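Local coordinates for KauB (Pseudomonas aeruginosa PAO1, PDB 6B4R), which probably oxidises aminoaldehydes and a broad range of other aldehydes to the corresponding acids with a nicotinamide cofactor, as an aldehyde dehydrogenase, at residues 348-351 against 352-356; 313-316 against 317-321. All coordinates share one frame; numbering follows the deposited sequence.

Contact 1: 348-351 against 352-356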
ATOM      1  N   GLN A 348     -16.313 -42.670 -13.570  1.00 36.30           N
ATOM      2  CA  GLN A 348     -16.599 -41.692 -14.617  1.00 37.21           C
ATOM      3  C   GLN A 348     -15.353 -40.912 -15.028  1.00 36.90           C
ATOM      4  O   GLN A 348     -15.103 -40.701 -16.215  1.00 30.08           O
ATOM      5  CB  GLN A 348     -17.684 -40.721 -14.150  1.00 38.62           C
ATOM      6  CG  GLN A 348     -18.012 -39.629 -15.155  1.00 44.32           C
ATOM      7  CD  GLN A 348     -18.987 -38.606 -14.608  1.00 54.79           C
ATOM      8  OE1 GLN A 348     -19.373 -38.662 -13.440  1.00 59.03           O
ATOM      9  NE2 GLN A 348     -19.389 -37.661 -15.450  1.00 56.49           N
ATOM     10  N   GLN A 349     -14.578 -40.482 -14.037  1.00 32.15           N
ATOM     11  CA  GLN A 349     -13.352 -39.742 -14.297  1.00 34.11           C
ATOM     12  C   GLN A 349     -12.339 -40.635 -15.000  1.00 37.06           C
ATOM     13  O   GLN A 349     -11.622 -40.190 -15.898  1.00 35.99           O
ATOM     14  CB  GLN A 349     -12.764 -39.198 -12.992  1.00 27.52           C
ATOM     15  CG  GLN A 349     -11.536 -38.318 -13.178  1.00 32.90           C
ATOM     16  CD  GLN A 349     -11.857 -36.998 -13.859  1.00 37.33           C
ATOM     17  OE1 GLN A 349     -12.970 -36.479 -13.743  1.00 31.85           O
ATOM     18  NE2 GLN A 349     -10.882 -36.450 -14.577  1.00 33.88           N
ATOM     19  N   MET A 350     -12.292 -41.901 -14.591  1.00 37.60           N
ATOM     20  CA  MET A 350     -11.387 -42.872 -15.196  1.00 32.65           C
ATOM     21  C   MET A 350     -11.706 -43.080 -16.673  1.00 32.65           C
ATOM     22  O   MET A 350     -10.807 -43.080 -17.515  1.00 34.35           O
ATOM     23  CB  MET A 350     -11.459 -44.209 -14.457  1.00 35.09           C
ATOM     24  CG  MET A 350     -10.459 -45.236 -14.960  1.00 35.98           C
ATOM     25  SD  MET A 350     -10.711 -46.878 -14.261  1.00 40.24           S
ATOM     26  CE  MET A 350     -12.366 -47.243 -14.841  1.00 33.25           C
ATOM     27  N   ASN A 351     -12.989 -43.257 -16.976  1.00 29.96           N
ATOM     28  CA  ASN A 351     -13.438 -43.451 -18.352  1.00 29.33           C
ATOM     29  C   ASN A 351     -13.121 -42.247 -19.228  1.00 30.38           C
ATOM     30  O   ASN A 351     -12.766 -42.393 -20.396  1.00 35.80           O
ATOM     31  CB  ASN A 351     -14.939 -43.743 -18.395  1.00 27.40           C
ATOM     32  CG  ASN A 351     -15.292 -45.063 -17.745  1.00 29.10           C
ATOM     33  OD1 ASN A 351     -14.487 -45.993 -17.728  1.00 35.04           O
ATOM     34  ND2 ASN A 351     -16.501 -45.152 -17.204  1.00 32.17           N
ATOM     35  N   THR A 352     -13.255 -41.058 -18.654  1.00 33.06           N
ATOM     36  CA  THR A 352     -12.926 -39.828 -19.355  1.00 28.82           C
ATOM     37  C   THR A 352     -11.435 -39.779 -19.683  1.00 33.03           C
ATOM     38  O   THR A 352     -11.048 -39.449 -20.806  1.00 34.89           O
ATOM     39  CB  THR A 352     -13.328 -38.596 -18.527  1.00 32.25           C
ATOM     40  OG1 THR A 352     -14.756 -38.538 -18.428  1.00 28.08           O
ATOM     41  CG2 THR A 352     -12.816 -37.319 -19.175  1.00 30.90           C
ATOM     42  N   VAL A 353     -10.606 -40.121 -18.701  1.00 27.86           N
ATOM     43  CA  VAL A 353      -9.161 -40.182 -18.903  1.00 32.33           C
ATOM     44  C   VAL A 353      -8.801 -41.230 -19.955  1.00 30.54           C
ATOM     45  O   VAL A 353      -7.975 -40.983 -20.835  1.00 30.49           O
ATOM     46  CB  VAL A 353      -8.414 -40.482 -17.587  1.00 30.33           C
ATOM     47  CG1 VAL A 353      -6.938 -40.737 -17.854  1.00 26.67           C
ATOM     48  CG2 VAL A 353      -8.593 -39.337 -16.600  1.00 21.96           C
ATOM     49  N   LEU A 354      -9.432 -42.396 -19.868  1.00 30.03           N
ATOM     50  CA  LEU A 354      -9.213 -43.457 -20.847  1.00 30.01           C
ATOM     51  C   LEU A 354      -9.682 -43.033 -22.234  1.00 29.46           C
ATOM     52  O   LEU A 354      -9.081 -43.405 -23.242  1.00 30.69           O
ATOM     53  CB  LEU A 354      -9.929 -44.738 -20.419  1.00 30.17           C
ATOM     54  CG  LEU A 354      -9.352 -45.446 -19.193  1.00 37.87           C
ATOM     55  CD1 LEU A 354     -10.244 -46.601 -18.764  1.00 31.20           C
ATOM     56  CD2 LEU A 354      -7.940 -45.933 -19.480  1.00 26.02           C
ATOM     57  N   SER A 355     -10.756 -42.250 -22.278  1.00 26.92           N
ATOM     58  CA  SER A 355     -11.293 -41.759 -23.543  1.00 33.14           C
ATOM     59  C   SER A 355     -10.345 -40.762 -24.206  1.00 37.24           C
ATOM     60  O   SER A 355     -10.193 -40.756 -25.427  1.00 33.54           O
ATOM     61  CB  SER A 355     -12.668 -41.123 -23.333  1.00 28.91           C
ATOM     62  OG  SER A 355     -13.171 -40.597 -24.547  1.00 49.70           O
ATOM     63  N   TYR A 356      -9.708 -39.920 -23.396  1.00 34.81           N
ATOM     64  CA  TYR A 356      -8.736 -38.963 -23.914  1.00 32.07           C
ATOM     65  C   TYR A 356      -7.479 -39.659 -24.423  1.00 29.72           C
ATOM     66  O   TYR A 356      -6.893 -39.237 -25.419  1.00 35.71           O
ATOM     67  CB  TYR A 356      -8.372 -37.921 -22.855  1.00 32.99           C
ATOM     68  CG  TYR A 356      -9.286 -36.716 -22.841  1.00 26.53           C
ATOM     69  CD1 TYR A 356      -9.248 -35.779 -23.868  1.00 29.92           C
ATOM     70  CD2 TYR A 356     -10.181 -36.510 -21.799  1.00 30.75           C
ATOM     71  CE1 TYR A 356     -10.079 -34.675 -23.860  1.00 28.02           C
ATOM     72  CE2 TYR A 356     -11.015 -35.409 -21.781  1.00 29.66           C
ATOM     73  CZ  TYR A 356     -10.959 -34.494 -22.814  1.00 30.09           C
ATOM     74  OH  TYR A 356     -11.789 -33.398 -22.798  1.00 29.76           O
TER

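Contact 2: 313-316 against 317-321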
ATOM      1  N   SER A 313      16.069 -28.260 -30.171  1.00 29.99           N
ATOM      2  CA  SER A 313      17.489 -28.602 -30.122  1.00 32.75           C
ATOM      3  C   SER A 313      17.869 -29.538 -28.968  1.00 39.64           C
ATOM      4  O   SER A 313      18.942 -30.143 -28.991  1.00 44.30           O
ATOM      5  CB  SER A 313      18.352 -27.336 -30.087  1.00 30.25           C
ATOM      6  OG  SER A 313      18.042 -26.530 -28.964  1.00 46.31           O
ATOM      7  N   ILE A 314      17.002 -29.657 -27.964  1.00 29.37           N
ATOM      8  CA  ILE A 314      17.277 -30.541 -26.829  1.00 32.30           C
ATOM      9  C   ILE A 314      16.194 -31.587 -26.608  1.00 29.37           C
ATOM     10  O   ILE A 314      16.177 -32.248 -25.574  1.00 32.27           O
ATOM     11  CB  ILE A 314      17.435 -29.765 -25.510  1.00 36.07           C
ATOM     12  CG1 ILE A 314      16.150 -28.996 -25.197  1.00 35.64           C
ATOM     13  CG2 ILE A 314      18.646 -28.846 -25.570  1.00 34.94           C
ATOM     14  CD1 ILE A 314      16.033 -28.554 -23.758  1.00 33.18           C
ATOM     15  N   LYS A 315      15.298 -31.739 -27.576  1.00 31.39           N
ATOM     16  CA  LYS A 315      14.170 -32.654 -27.430  1.00 35.08           C
ATOM     17  C   LYS A 315      14.614 -34.112 -27.308  1.00 32.86           C
ATOM     18  O   LYS A 315      14.053 -34.877 -26.523  1.00 33.10           O
ATOM     19  CB  LYS A 315      13.195 -32.485 -28.599  1.00 37.02           C
ATOM     20  CG  LYS A 315      11.857 -33.188 -28.413  1.00 30.46           C
ATOM     21  CD  LYS A 315      11.844 -34.561 -29.060  1.00 43.91           C
ATOM     22  CE  LYS A 315      10.511 -35.258 -28.840  1.00 44.86           C
ATOM     23  NZ  LYS A 315      10.463 -36.585 -29.519  1.00 46.42           N
ATOM     24  N   ASP A 316      15.624 -34.492 -28.083  1.00 37.17           N
ATOM     25  CA  ASP A 316      16.070 -35.880 -28.124  1.00 39.96           C
ATOM     26  C   ASP A 316      16.815 -36.301 -26.861  1.00 34.72           C
ATOM     27  O   ASP A 316      16.971 -37.493 -26.595  1.00 40.60           O
ATOM     28  CB  ASP A 316      16.936 -36.132 -29.363  1.00 37.28           C
ATOM     29  CG  ASP A 316      16.155 -35.997 -30.657  1.00 53.45           C
ATOM     30  OD1 ASP A 316      14.914 -36.146 -30.622  1.00 52.58           O
ATOM     31  OD2 ASP A 316      16.780 -35.745 -31.709  1.00 57.94           O
ATOM     32  N   LYS A 317      17.271 -35.326 -26.082  1.00 31.66           N
ATOM     33  CA  LYS A 317      18.021 -35.620 -24.866  1.00 31.12           C
ATOM     34  C   LYS A 317      17.212 -35.326 -23.606  1.00 32.43           C
ATOM     35  O   LYS A 317      17.522 -35.836 -22.529  1.00 31.30           O
ATOM     36  CB  LYS A 317      19.342 -34.847 -24.853  1.00 32.07           C
ATOM     37  CG  LYS A 317      19.185 -33.349 -25.034  1.00 40.04           C
ATOM     38  CD  LYS A 317      20.421 -32.734 -25.674  1.00 47.95           C
ATOM     39  CE  LYS A 317      20.627 -33.261 -27.088  1.00 46.32           C
ATOM     40  NZ  LYS A 317      19.411 -33.074 -27.934  1.00 37.67           N
ATOM     41  N   PHE A 318      16.167 -34.514 -23.746  1.00 32.85           N
ATOM     42  CA  PHE A 318      15.334 -34.135 -22.610  1.00 33.07           C
ATOM     43  C   PHE A 318      14.200 -35.130 -22.386  1.00 35.19           C
ATOM     44  O   PHE A 318      13.876 -35.464 -21.245  1.00 27.62           O
ATOM     45  CB  PHE A 318      14.775 -32.724 -22.801  1.00 31.18           C
ATOM     46  CG  PHE A 318      13.942 -32.237 -21.649  1.00 27.87           C
ATOM     47  CD1 PHE A 318      14.535 -31.897 -20.444  1.00 32.08           C
ATOM     48  CD2 PHE A 318      12.570 -32.113 -21.774  1.00 27.47           C
ATOM     49  CE1 PHE A 318      13.772 -31.447 -19.383  1.00 30.96           C
ATOM     50  CE2 PHE A 318      11.800 -31.662 -20.716  1.00 28.19           C
ATOM     51  CZ  PHE A 318      12.403 -31.328 -19.519  1.00 29.68           C
ATOM     52  N   LEU A 319      13.604 -35.599 -23.479  1.00 29.23           N
ATOM     53  CA  LEU A 319      12.507 -36.566 -23.402  1.00 30.86           C
ATOM     54  C   LEU A 319      12.850 -37.879 -22.675  1.00 34.31           C
ATOM     55  O   LEU A 319      12.057 -38.347 -21.859  1.00 31.69           O
ATOM     56  CB  LEU A 319      11.916 -36.850 -24.790  1.00 33.75           C
ATOM     57  CG  LEU A 319      10.718 -37.805 -24.813  1.00 34.13           C
ATOM     58  CD1 LEU A 319       9.591 -37.264 -23.949  1.00 22.33           C
ATOM     59  CD2 LEU A 319      10.237 -38.042 -26.235  1.00 42.18           C
ATOM     60  N   PRO A 320      14.021 -38.483 -22.970  1.00 35.92           N
ATOM     61  CA  PRO A 320      14.355 -39.710 -22.235  1.00 31.01           C
ATOM     62  C   PRO A 320      14.499 -39.479 -20.731  1.00 32.29           C
ATOM     63  O   PRO A 320      14.240 -40.388 -19.943  1.00 37.48           O
ATOM     64  CB  PRO A 320      15.707 -40.115 -22.832  1.00 26.26           C
ATOM     65  CG  PRO A 320      15.717 -39.516 -24.185  1.00 37.07           C
ATOM     66  CD  PRO A 320      14.999 -38.210 -24.039  1.00 32.87           C
ATOM     67  N   LEU A 321      14.907 -38.276 -20.343  1.00 37.42           N
ATOM     68  CA  LEU A 321      15.051 -37.938 -18.931  1.00 34.27           C
ATOM     69  C   LEU A 321      13.688 -37.837 -18.254  1.00 33.86           C
ATOM     70  O   LEU A 321      13.540 -38.194 -17.084  1.00 32.08           O
ATOM     71  CB  LEU A 321      15.817 -36.625 -18.771  1.00 26.94           C
ATOM     72  CG  LEU A 321      17.251 -36.604 -19.305  1.00 30.99           C
ATOM     73  CD1 LEU A 321      17.815 -35.192 -19.266  1.00 27.27           C
ATOM     74  CD2 LEU A 321      18.126 -37.552 -18.504  1.00 23.78           C
TER

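Contact 1: 348-351 against 352-356
Met350 and Leu354 sit one turn apart on the alpha-helix 347-362, their side chains lying side by side and pointing the same way. CG of Met350 reaches CD1 of Leu354 at 4.0 Å, an apolar contact that runs from the buried Met350 to the partly exposed Leu354, at the edge of the inner face. Met350 and the next buried residue, Val353, both rest on Val383 of strand 382-389, so this is the face turned to the protein. Gln349 borders it: CB sets out away from 352-356, but the chain bends at chi2 (68°) and its amide end swings forward, toward the next turn, NE2 coming to 4.2 Å from CG2 of Val353. The same NE2 makes a weak hydrogen bond with the carbonyl of Phe403.

The backbone is regular, with Leu354 N bonded to Met350 O at 2.8 Å and Val353 N to Gln349 O at 3.0 Å. On the solvent side Gln348, Asn351 and Ser355 have little side-chain contact with one another; the last two are joined through the backbone, Ser355 N to Asn351 O at 2.8 Å. Between the two sides stands the partly exposed Thr352. Its OG1, beside its own backbone N (chi1 -67°), donates to Gln348 O at 3.1 Å. That carbonyl oxygen also takes the N-H of Thr352, and the two donors approach from opposite faces of the carbonyl plane.

Contact 2: 313-316 against 317-321
Ser313 and Lys317, with Ile314 and Phe318, make a local contact at the start of helix 315-326, just after strand 307-311; the centre of the contact lies about 32 Å from the centre of the chain. Lys317 does much of the touching on the exposed side. Its chain leaves with CG between backbone N and carbonyl carbon (chi1 55°), then bends at chi3 and chi4 and curls back over the beginning of the helix. On the way CG passes 4.0 Å from CB of Ile314, and NZ ends by donating to Ser313 O at 3.2 Å, a bond that ties the side chain to the residue before the N-cap. Ile314 occupies that N-cap position. Its carbonyl oxygen receives Phe318 N at 2.9 Å and takes a weak bond from Lys317 N.

The inner side is hydrophobic. This is the strand-to-helix connection after strand 307-311, in what relatives indicate is the catalytic domain of the aldehyde dehydrogenase fold. Ile314 and Phe318 both lie against Leu283 of helix 283-295 and Val276 of strand 273-276, while the Phe318 ring continues away toward Leu308 and Val310; the first turn is thus seated on the neighbouring helix and the parallel strands 273-276 and 307-311 of the mixed sheet. CD1 of Ile314 meets CB of Phe318 only loosely, at 4.5 Å.

Lys315 and Leu319 run alongside each other: CE and NZ of Lys315 pass along CD2 of Leu319, NZ at 3.6 Å, and the same ammonium forms a salt bridge with Asp389 of strand 382-389. Their backbones join as well, Leu319 N to Lys315 O at 3.2 Å. One residue on, the helix kinks. Leu321 N lacks a bond to the turn before and makes a weak one to Phe318 O; Pro320 has no N-H to give, and its CD lies 3.3 Å from Asp316 O instead.

Contacts 1 and 2 lie on consecutive helices of the same chain: 313-321 comes first, opening helix 315-326, and 348-356 follows in the early turns of helix 347-362. Their centres are 29 Å apart and their nearest atoms about 17 Å, so they do not touch. Both helices flank the mixed sheet that includes strands 273-276, 307-311, 382-389 and 406-412. Strand 382-389 is common to both, meeting contact 1 through Val383 and contact 2 through Asp389. They differ in place: the side chain of Gln349 is about 11 Å from the bound potassium ion and about 12 Å from the pocket ligand, whereas contact 2 sits near the outside of the chain, away from the annotated sites.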